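Local coordinates for protein N-(5'-phosphoribosyl)anthranilate isomerase (Thermococcus kodakarensis, PDB 5LHF) that catalyses the isomerisation of N-(5-phospho-beta-D-ribosyl)anthranilate to 1-(2-carboxyphenylamino)-1-deoxy-D-ribulose 5-phosphate, the third step of tryptophan biosynthesis from chorismate, at residues C9-K12 and E16-L19; S35-P40 and G187-G192; D112-D117 and D146-A151. All coordinates share one frame; numbering follows the deposited sequence.

Contact 1: residues C9-K12 and E16-L19; sequences CGVK and ELRL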
loop_
_atom_site.group_PDB
_atom_site.type_symbol
_atom_site.label_atom_id
_atom_site.label_comp_id
_atom_site.label_asym_id
_atom_site.label_seq_id
_atom_site.Cartn_x
_atom_site.Cartn_y
_atom_site.Cartn_z
ATOM N N CYS A 9 -0.787 3.276 -6.333
ATOM C CA CYS A 9 -2.015 3.436 -5.567
ATOM C C CYS A 9 -2.701 4.748 -5.930
ATOM O O CYS A 9 -2.076 5.683 -6.439
ATOM C CB CYS A 9 -1.721 3.400 -4.065
ATOM S SG CYS A 9 -3.219 3.339 -3.037
ATOM N N GLY A 10 -4.010 4.793 -5.686
ATOM C CA GLY A 10 -4.748 6.040 -5.763
ATOM C C GLY A 10 -5.269 6.436 -7.133
ATOM O O GLY A 10 -5.254 7.624 -7.475
ATOM N N VAL A 11 -5.725 5.493 -7.936
ATOM C CA VAL A 11 -6.304 5.874 -9.220
ATOM C C VAL A 11 -7.709 6.402 -8.987
ATOM O O VAL A 11 -8.476 5.855 -8.179
ATOM C CB VAL A 11 -6.290 4.702 -10.222
ATOM C CG1 VAL A 11 -4.855 4.367 -10.624
ATOM C CG2 VAL A 11 -6.991 3.471 -9.628
ATOM N N LYS A 12 -8.040 7.499 -9.681
ATOM C CA LYS A 12 -9.342 8.143 -9.563
ATOM C C LYS A 12 -10.185 8.034 -10.822
ATOM O O LYS A 12 -11.401 8.236 -10.750
ATOM C CB LYS A 12 -9.178 9.630 -9.217
ATOM C CG LYS A 12 -8.384 9.882 -7.949
ATOM C CD LYS A 12 -9.098 10.864 -7.050
ATOM C CE LYS A 12 -8.886 12.273 -7.501
ATOM N NZ LYS A 12 -9.471 13.257 -6.556
ATOM N N GLU A 16 -6.522 6.993 -15.562
ATOM C CA GLU A 16 -5.412 6.653 -14.670
ATOM C C GLU A 16 -5.284 5.145 -14.492
ATOM O O GLU A 16 -4.170 4.602 -14.476
ATOM C CB GLU A 16 -5.617 7.324 -13.313
ATOM C CG GLU A 16 -5.388 8.804 -13.329
ATOM C CD GLU A 16 -5.359 9.386 -11.947
ATOM O OE1 GLU A 16 -6.156 8.941 -11.087
ATOM O OE2 GLU A 16 -4.518 10.275 -11.710
ATOM N N LEU A 17 -6.417 4.449 -14.351
ATOM C CA LEU A 17 -6.389 2.995 -14.225
ATOM C C LEU A 17 -5.711 2.343 -15.425
ATOM O O LEU A 17 -4.776 1.559 -15.267
ATOM C CB LEU A 17 -7.804 2.447 -14.063
ATOM C CG LEU A 17 -7.916 0.922 -14.030
ATOM C CD1 LEU A 17 -7.217 0.329 -12.809
ATOM C CD2 LEU A 17 -9.359 0.538 -14.022
ATOM N N ARG A 18 -6.189 2.637 -16.641
ATOM C CA ARG A 18 -5.620 2.002 -17.827
ATOM C C ARG A 18 -4.124 2.294 -17.975
ATOM O O ARG A 18 -3.367 1.449 -18.476
ATOM C CB ARG A 18 -6.376 2.461 -19.073
ATOM C CG ARG A 18 -7.827 2.010 -19.103
ATOM C CD ARG A 18 -7.934 0.500 -18.959
ATOM N NE ARG A 18 -9.291 0.019 -19.225
ATOM C CZ ARG A 18 -9.829 -1.054 -18.644
ATOM N NH1 ARG A 18 -9.136 -1.738 -17.743
ATOM N NH2 ARG A 18 -11.071 -1.427 -18.945
ATOM N N LEU A 19 -3.684 3.494 -17.580
ATOM C CA LEU A 19 -2.264 3.817 -17.632
ATOM C C LEU A 19 -1.471 2.944 -16.671
ATOM O O LEU A 19 -0.505 2.284 -17.066
ATOM C CB LEU A 19 -2.045 5.296 -17.309
ATOM C CG LEU A 19 -0.586 5.713 -17.130
ATOM C CD1 LEU A 19 0.166 5.355 -18.430
ATOM C CD2 LEU A 19 -0.472 7.213 -16.782
#
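E16 reaches back from the first turn of its helix to the loop that precedes it, and its carboxylate oxygen OE1 accepts the backbone N-H of K12. The bond is short and nearly straight, with K12 N 2.8 Å from E16 OE1 and an N-H...O angle of 164°, and the donor arrives almost in line with the C-O bond. Beyond CG the glutamate runs out extended (chi2 -170°), which carries its acid group past V11 to the peptide that follows. The other oxygen, E16 OE2, takes the backbone N-H of K194 and forms a salt bridge with R37, so both oxygens of this buried carboxylate are engaged.

Beside the polar bond lies the close apolar part. V11 points its side chain at the helix, and its CG1 rests on the turn, 4.0 Å from L17 N and 4.1 Å from E16 CB. The touch of V11 CG2 on L17 CD1, at 4.5 Å, is slacker. K12 marks the more open side: its CB passes 3.6 Å from E16 OE1, but the chain then bends away and its NZ bonds to the carbonyl oxygen of K36.

The whole makes a compact beta-alpha connection in which the loop after barrel strand 5-9 is tied to helix 14-20, while V11 and L17 both lean on T27 of the adjacent strand 26-30.

Contact 2: residues S35-P40 and G187-G192; sequences SKRKVP and GVERNG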
loop_
_atom_site.group_PDB
_atom_site.type_symbol
_atom_site.label_atom_id
_atom_site.label_comp_id
_atom_site.label_asym_id
_atom_site.label_seq_id
_atom_site.Cartn_x
_atom_site.Cartn_y
_atom_site.Cartn_z
ATOM N N SER A 35 -8.110 11.708 2.205
ATOM C CA SER A 35 -7.204 11.536 1.074
ATOM C C SER A 35 -7.644 12.408 -0.094
ATOM O O SER A 35 -8.838 12.500 -0.391
ATOM C CB SER A 35 -7.157 10.068 0.636
ATOM O OG SER A 35 -6.494 9.912 -0.607
ATOM N N LYS A 36 -6.656 13.029 -0.755
ATOM C CA LYS A 36 -6.848 13.668 -2.052
ATOM C C LYS A 36 -7.313 12.699 -3.131
ATOM O O LYS A 36 -7.838 13.142 -4.160
ATOM C CB LYS A 36 -5.537 14.300 -2.530
ATOM C CG LYS A 36 -5.067 15.521 -1.774
ATOM C CD LYS A 36 -3.817 16.099 -2.454
ATOM C CE LYS A 36 -2.605 16.049 -1.555
ATOM N NZ LYS A 36 -2.857 16.857 -0.334
ATOM N N ARG A 37 -7.077 11.401 -2.959
ATOM C CA ARG A 37 -7.436 10.411 -3.962
ATOM C C ARG A 37 -8.774 9.757 -3.675
ATOM O O ARG A 37 -9.140 8.807 -4.375
ATOM C CB ARG A 37 -6.359 9.310 -4.057
ATOM C CG ARG A 37 -4.905 9.826 -4.074
ATOM C CD ARG A 37 -4.712 10.865 -5.158
ATOM N NE ARG A 37 -4.833 10.265 -6.484
ATOM C CZ ARG A 37 -4.605 10.917 -7.616
ATOM N NH1 ARG A 37 -4.241 12.192 -7.579
ATOM N NH2 ARG A 37 -4.744 10.289 -8.781
ATOM N N LYS A 38 -9.475 10.206 -2.635
ATOM C CA LYS A 38 -10.763 9.623 -2.286
ATOM C C LYS A 38 -11.751 9.804 -3.440
ATOM O O LYS A 38 -11.779 10.858 -4.087
ATOM C CB LYS A 38 -11.291 10.275 -1.006
ATOM C CG LYS A 38 -12.615 9.726 -0.503
ATOM C CD LYS A 38 -13.078 10.517 0.721
ATOM C CE LYS A 38 -14.351 11.283 0.425
ATOM N NZ LYS A 38 -15.568 10.568 0.885
ATOM N N VAL A 39 -12.505 8.755 -3.729
ATOM C CA VAL A 39 -13.614 8.784 -4.678
ATOM C C VAL A 39 -14.839 8.198 -3.993
ATOM O O VAL A 39 -14.703 7.407 -3.026
ATOM C CB VAL A 39 -13.285 8.020 -5.986
ATOM C CG1 VAL A 39 -12.068 8.609 -6.708
ATOM C CG2 VAL A 39 -13.131 6.502 -5.728
ATOM N N PRO A 40 -16.044 8.549 -4.450
ATOM C CA PRO A 40 -17.244 7.872 -3.931
ATOM C C PRO A 40 -17.256 6.369 -4.232
ATOM O O PRO A 40 -16.645 5.911 -5.200
ATOM C CB PRO A 40 -18.398 8.596 -4.635
ATOM C CG PRO A 40 -17.785 9.820 -5.254
ATOM C CD PRO A 40 -16.351 9.543 -5.478
ATOM N N GLY A 187 4.307 10.158 -5.924
ATOM C CA GLY A 187 5.594 10.203 -6.607
ATOM C C GLY A 187 5.528 10.005 -8.111
ATOM O O GLY A 187 6.514 10.288 -8.809
ATOM N N VAL A 188 4.405 9.516 -8.642
ATOM C CA VAL A 188 4.291 9.364 -10.094
ATOM C C VAL A 188 3.106 10.168 -10.623
ATOM O O VAL A 188 2.546 9.856 -11.679
ATOM C CB VAL A 188 4.208 7.877 -10.514
ATOM C CG1 VAL A 188 5.541 7.145 -10.215
ATOM C CG2 VAL A 188 3.040 7.159 -9.839
ATOM N N GLU A 189 2.732 11.219 -9.896
ATOM C CA GLU A 189 1.705 12.153 -10.335
ATOM C C GLU A 189 2.317 13.446 -10.865
ATOM O O GLU A 189 3.222 14.018 -10.251
ATOM C CB GLU A 189 0.762 12.484 -9.180
ATOM C CG GLU A 189 -0.120 11.318 -8.784
ATOM C CD GLU A 189 -0.927 11.563 -7.519
ATOM O OE1 GLU A 189 -1.551 10.594 -7.055
ATOM O OE2 GLU A 189 -0.939 12.700 -6.988
ATOM N N ARG A 190 1.778 13.932 -11.974
ATOM C CA ARG A 190 2.093 15.260 -12.478
ATOM C C ARG A 190 0.825 16.093 -12.343
ATOM O O ARG A 190 -0.199 15.775 -12.958
ATOM C CB ARG A 190 2.586 15.207 -13.928
ATOM C CG ARG A 190 3.057 16.555 -14.474
ATOM C CD ARG A 190 3.362 16.515 -15.969
ATOM N NE ARG A 190 4.194 15.370 -16.324
ATOM C CZ ARG A 190 5.516 15.325 -16.177
ATOM N NH1 ARG A 190 6.178 16.367 -15.686
ATOM N NH2 ARG A 190 6.182 14.227 -16.519
ATOM N N ASN A 191 0.892 17.137 -11.519
ATOM C CA ASN A 191 -0.275 17.954 -11.182
ATOM C C ASN A 191 -1.440 17.070 -10.748
ATOM O O ASN A 191 -2.573 17.250 -11.186
ATOM C CB ASN A 191 -0.682 18.863 -12.352
ATOM C CG ASN A 191 -1.674 19.942 -11.933
ATOM O OD1 ASN A 191 -1.657 20.397 -10.790
ATOM N ND2 ASN A 191 -2.560 20.334 -12.848
ATOM N N GLY A 192 -1.137 16.064 -9.924
ATOM C CA GLY A 192 -2.143 15.168 -9.367
ATOM C C GLY A 192 -2.689 14.106 -10.301
ATOM O O GLY A 192 -3.658 13.425 -9.946
HETATM O O HOH W 1 -2.988 13.946 -5.546
#
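R37 and E189 approach from opposite directions, joining two loops of the TIM barrel: the loop after strand 26-30, which carries an ST turn at S35, and the short antiparallel hairpin after the eighth barrel strand. Their flat groups meet face on rather than edge to edge. E189 OE1 sits 3.0 Å above the guanidinium plane, over its centre, and the two planes are 32° apart. The resulting salt bridge is therefore one of charge alone, since no N-H points at that oxygen. E189 OE1 also pairs with K194, its stronger partner.

The edge of the guanidinium does the directed bonding. R37 NH1 gives an almost straight bond (174°) to G192 O, 2.7 Å away and practically in the guanidinium plane. Bends at chi2 and chi3 fold the arginine so that its NE can also bond to G10 O. A leucine here would probably leave the G192 and G10 carbonyls without their NH1 and NE donors, and E189 and E16 each without a positive partner.

At its root R37 is steadied by its own N-H, bonded to S35 OG. A water also joins the pair, accepting from R37 NH1 at 3.0 Å and donating to E189 OE2 at 2.8 Å.

Contact 3: residues D112-D117 and D146-A151; sequences DDPAED and DYRVSA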
loop_
_atom_site.group_PDB
_atom_site.type_symbol
_atom_site.label_atom_id
_atom_site.label_comp_id
_atom_site.label_asym_id
_atom_site.label_seq_id
_atom_site.Cartn_x
_atom_site.Cartn_y
_atom_site.Cartn_z
ATOM N N ASP A 112 15.515 5.607 19.660
ATOM C CA ASP A 112 16.605 5.990 18.773
ATOM C C ASP A 112 17.270 4.775 18.141
ATOM O O ASP A 112 17.907 4.909 17.088
ATOM C CB ASP A 112 17.645 6.822 19.528
ATOM C CG ASP A 112 17.079 8.133 20.051
ATOM O OD1 ASP A 112 17.731 8.765 20.913
ATOM O OD2 ASP A 112 15.986 8.533 19.597
ATOM N N ASP A 113 17.131 3.599 18.757
ATOM C CA ASP A 113 17.650 2.364 18.185
ATOM C C ASP A 113 16.595 1.748 17.276
ATOM O O ASP A 113 15.515 1.389 17.762
ATOM C CB ASP A 113 18.026 1.393 19.289
ATOM C CG ASP A 113 18.503 0.042 18.765
ATOM O OD1 ASP A 113 18.780 -0.095 17.551
ATOM O OD2 ASP A 113 18.626 -0.886 19.596
ATOM N N PRO A 114 16.854 1.603 15.971
ATOM C CA PRO A 114 15.835 0.995 15.094
ATOM C C PRO A 114 15.501 -0.440 15.468
ATOM O O PRO A 114 14.381 -0.897 15.203
ATOM C CB PRO A 114 16.467 1.087 13.697
ATOM C CG PRO A 114 17.566 2.104 13.817
ATOM C CD PRO A 114 18.054 2.020 15.228
ATOM N N ALA A 115 16.432 -1.157 16.106
ATOM C CA ALA A 115 16.179 -2.545 16.477
ATOM C C ALA A 115 15.041 -2.667 17.484
ATOM O O ALA A 115 14.335 -3.683 17.500
ATOM C CB ALA A 115 17.454 -3.173 17.039
ATOM N N GLU A 116 14.850 -1.659 18.335
ATOM C CA GLU A 116 13.782 -1.745 19.324
ATOM C C GLU A 116 12.433 -1.398 18.713
ATOM O O GLU A 116 11.427 -2.051 19.014
ATOM C CB GLU A 116 14.091 -0.839 20.512
ATOM C CG GLU A 116 15.454 -1.114 21.116
ATOM C CD GLU A 116 15.632 -0.472 22.469
ATOM O OE1 GLU A 116 16.517 -0.929 23.228
ATOM O OE2 GLU A 116 14.887 0.484 22.773
ATOM N N ASP A 117 12.397 -0.376 17.857
ATOM C CA ASP A 117 11.191 -0.119 17.079
ATOM C C ASP A 117 10.849 -1.317 16.199
ATOM O O ASP A 117 9.671 -1.668 16.044
ATOM C CB ASP A 117 11.370 1.151 16.245
ATOM C CG ASP A 117 11.107 2.416 17.051
ATOM O OD1 ASP A 117 10.182 2.404 17.893
ATOM O OD2 ASP A 117 11.822 3.419 16.845
ATOM N N ASP A 146 13.365 5.063 9.762
ATOM C CA ASP A 146 12.280 4.197 9.314
ATOM C C ASP A 146 12.787 3.122 8.360
ATOM O O ASP A 146 12.341 1.973 8.426
ATOM C CB ASP A 146 11.175 5.027 8.664
ATOM C CG ASP A 146 10.495 5.973 9.645
ATOM O OD1 ASP A 146 10.840 5.946 10.844
ATOM O OD2 ASP A 146 9.604 6.734 9.210
ATOM N N TYR A 147 13.722 3.473 7.472
ATOM C CA TYR A 147 14.323 2.463 6.599
ATOM C C TYR A 147 15.069 1.398 7.403
ATOM O O TYR A 147 15.023 0.208 7.069
ATOM C CB TYR A 147 15.282 3.114 5.600
ATOM C CG TYR A 147 14.657 3.911 4.467
ATOM C CD1 TYR A 147 13.291 3.880 4.206
ATOM C CD2 TYR A 147 15.456 4.708 3.655
ATOM C CE1 TYR A 147 12.746 4.628 3.154
ATOM C CE2 TYR A 147 14.921 5.450 2.609
ATOM C CZ TYR A 147 13.581 5.412 2.365
ATOM O OH TYR A 147 13.086 6.160 1.318
ATOM N N ARG A 148 15.785 1.806 8.454
ATOM C CA ARG A 148 16.521 0.825 9.251
ATOM C C ARG A 148 15.581 -0.154 9.936
ATOM O O ARG A 148 15.879 -1.351 10.031
ATOM C CB ARG A 148 17.387 1.528 10.293
ATOM C CG ARG A 148 18.517 2.312 9.713
ATOM C CD ARG A 148 19.062 3.271 10.740
ATOM N NE ARG A 148 19.715 4.420 10.129
ATOM C CZ ARG A 148 20.933 4.398 9.605
ATOM N NH1 ARG A 148 21.640 3.282 9.608
ATOM N NH2 ARG A 148 21.440 5.493 9.078
ATOM N N VAL A 149 14.449 0.343 10.442
ATOM C CA VAL A 149 13.441 -0.544 11.013
ATOM C C VAL A 149 12.903 -1.481 9.942
ATOM O O VAL A 149 12.824 -2.701 10.139
ATOM C CB VAL A 149 12.308 0.278 11.653
ATOM C CG1 VAL A 149 11.169 -0.640 12.105
ATOM C CG2 VAL A 149 12.840 1.114 12.817
ATOM N N SER A 150 12.527 -0.920 8.787
ATOM C CA SER A 150 11.889 -1.714 7.746
ATOM C C SER A 150 12.826 -2.793 7.229
ATOM O O SER A 150 12.385 -3.905 6.902
ATOM C CB SER A 150 11.429 -0.802 6.606
ATOM O OG SER A 150 10.526 0.179 7.095
ATOM N N ALA A 151 14.126 -2.484 7.149
ATOM C CA ALA A 151 15.080 -3.475 6.669
ATOM C C ALA A 151 15.102 -4.705 7.567
ATOM O O ALA A 151 15.247 -5.831 7.076
ATOM C CB ALA A 151 16.474 -2.856 6.561
#
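P114 and R148 with V149 form a helix-to-helix packing contact on the outer layer of the barrel, where the N-terminal turn of helix 114-126 meets the middle of helix 143-156. No hydrogen bond crosses it; the touching groups are mostly carbon, with P114 O also packed against a methyl. The backbones come close at P114 and V149, whose CA atoms are 5.0 Å apart.

The proline lies alongside R148, both side chains pointing the same way. P114 CB is 3.6 Å from R148 CB, and P114 CG lies at the same 3.6 Å from R148 CD, so the ring is flanked by the aliphatic part of an arginine that runs extended from CG to NE before its charged end leads away. V149 supplies the buried half. Its CG2, anti to the carbonyl carbon, fits against the first turn of the other helix, 3.5 Å from P114 O, 3.7 Å from P114 CB and 3.7 Å from D117 CB.

The polar groups are met on each side of the interface rather than across it. D113 is the N-cap: its OD1 accepts from A115 N at 3.0 Å, the N-H coming from above the carboxylate plane. From its side chain D117 gives V149 its CB, while its carboxylate forms a salt bridge with R120 and accepts the backbone N-H groups of E110 and S111 in the loop leading into the helix. In the other helix D146 O is gripped from opposite faces by S150 N and S150 OG.

V149 also touches V107, in the loop from strand 100-106 to helix 114-126, and R148 touches W176 of helix 170-177. Such side-by-side contact between consecutive outer helices, those following the fifth and sixth strands, belongs to the alpha-helical shell of the (beta/alpha)8 TIM barrel.

Contacts 1 and 2 illustrate how neighbouring loops of a TIM barrel are joined by shared polar residues. Their centres are 9 Å apart and they touch directly, R37 serving both. Contact 1 is buried and local, linking a strand's end to the helix just after it; contact 2 is a surface contact of charges, backbone carbonyl and water, spanning the barrel's second and eighth strands' loops across 146 intervening residues. Contact 3 falls inside that long interval but stands apart, about 29 Å from contact 2 and 32 Å from contact 1 between centres. Partly buried, it joins two helices of the outer shell mainly by apolar packing, with the D117 carboxylate paired outside the interface.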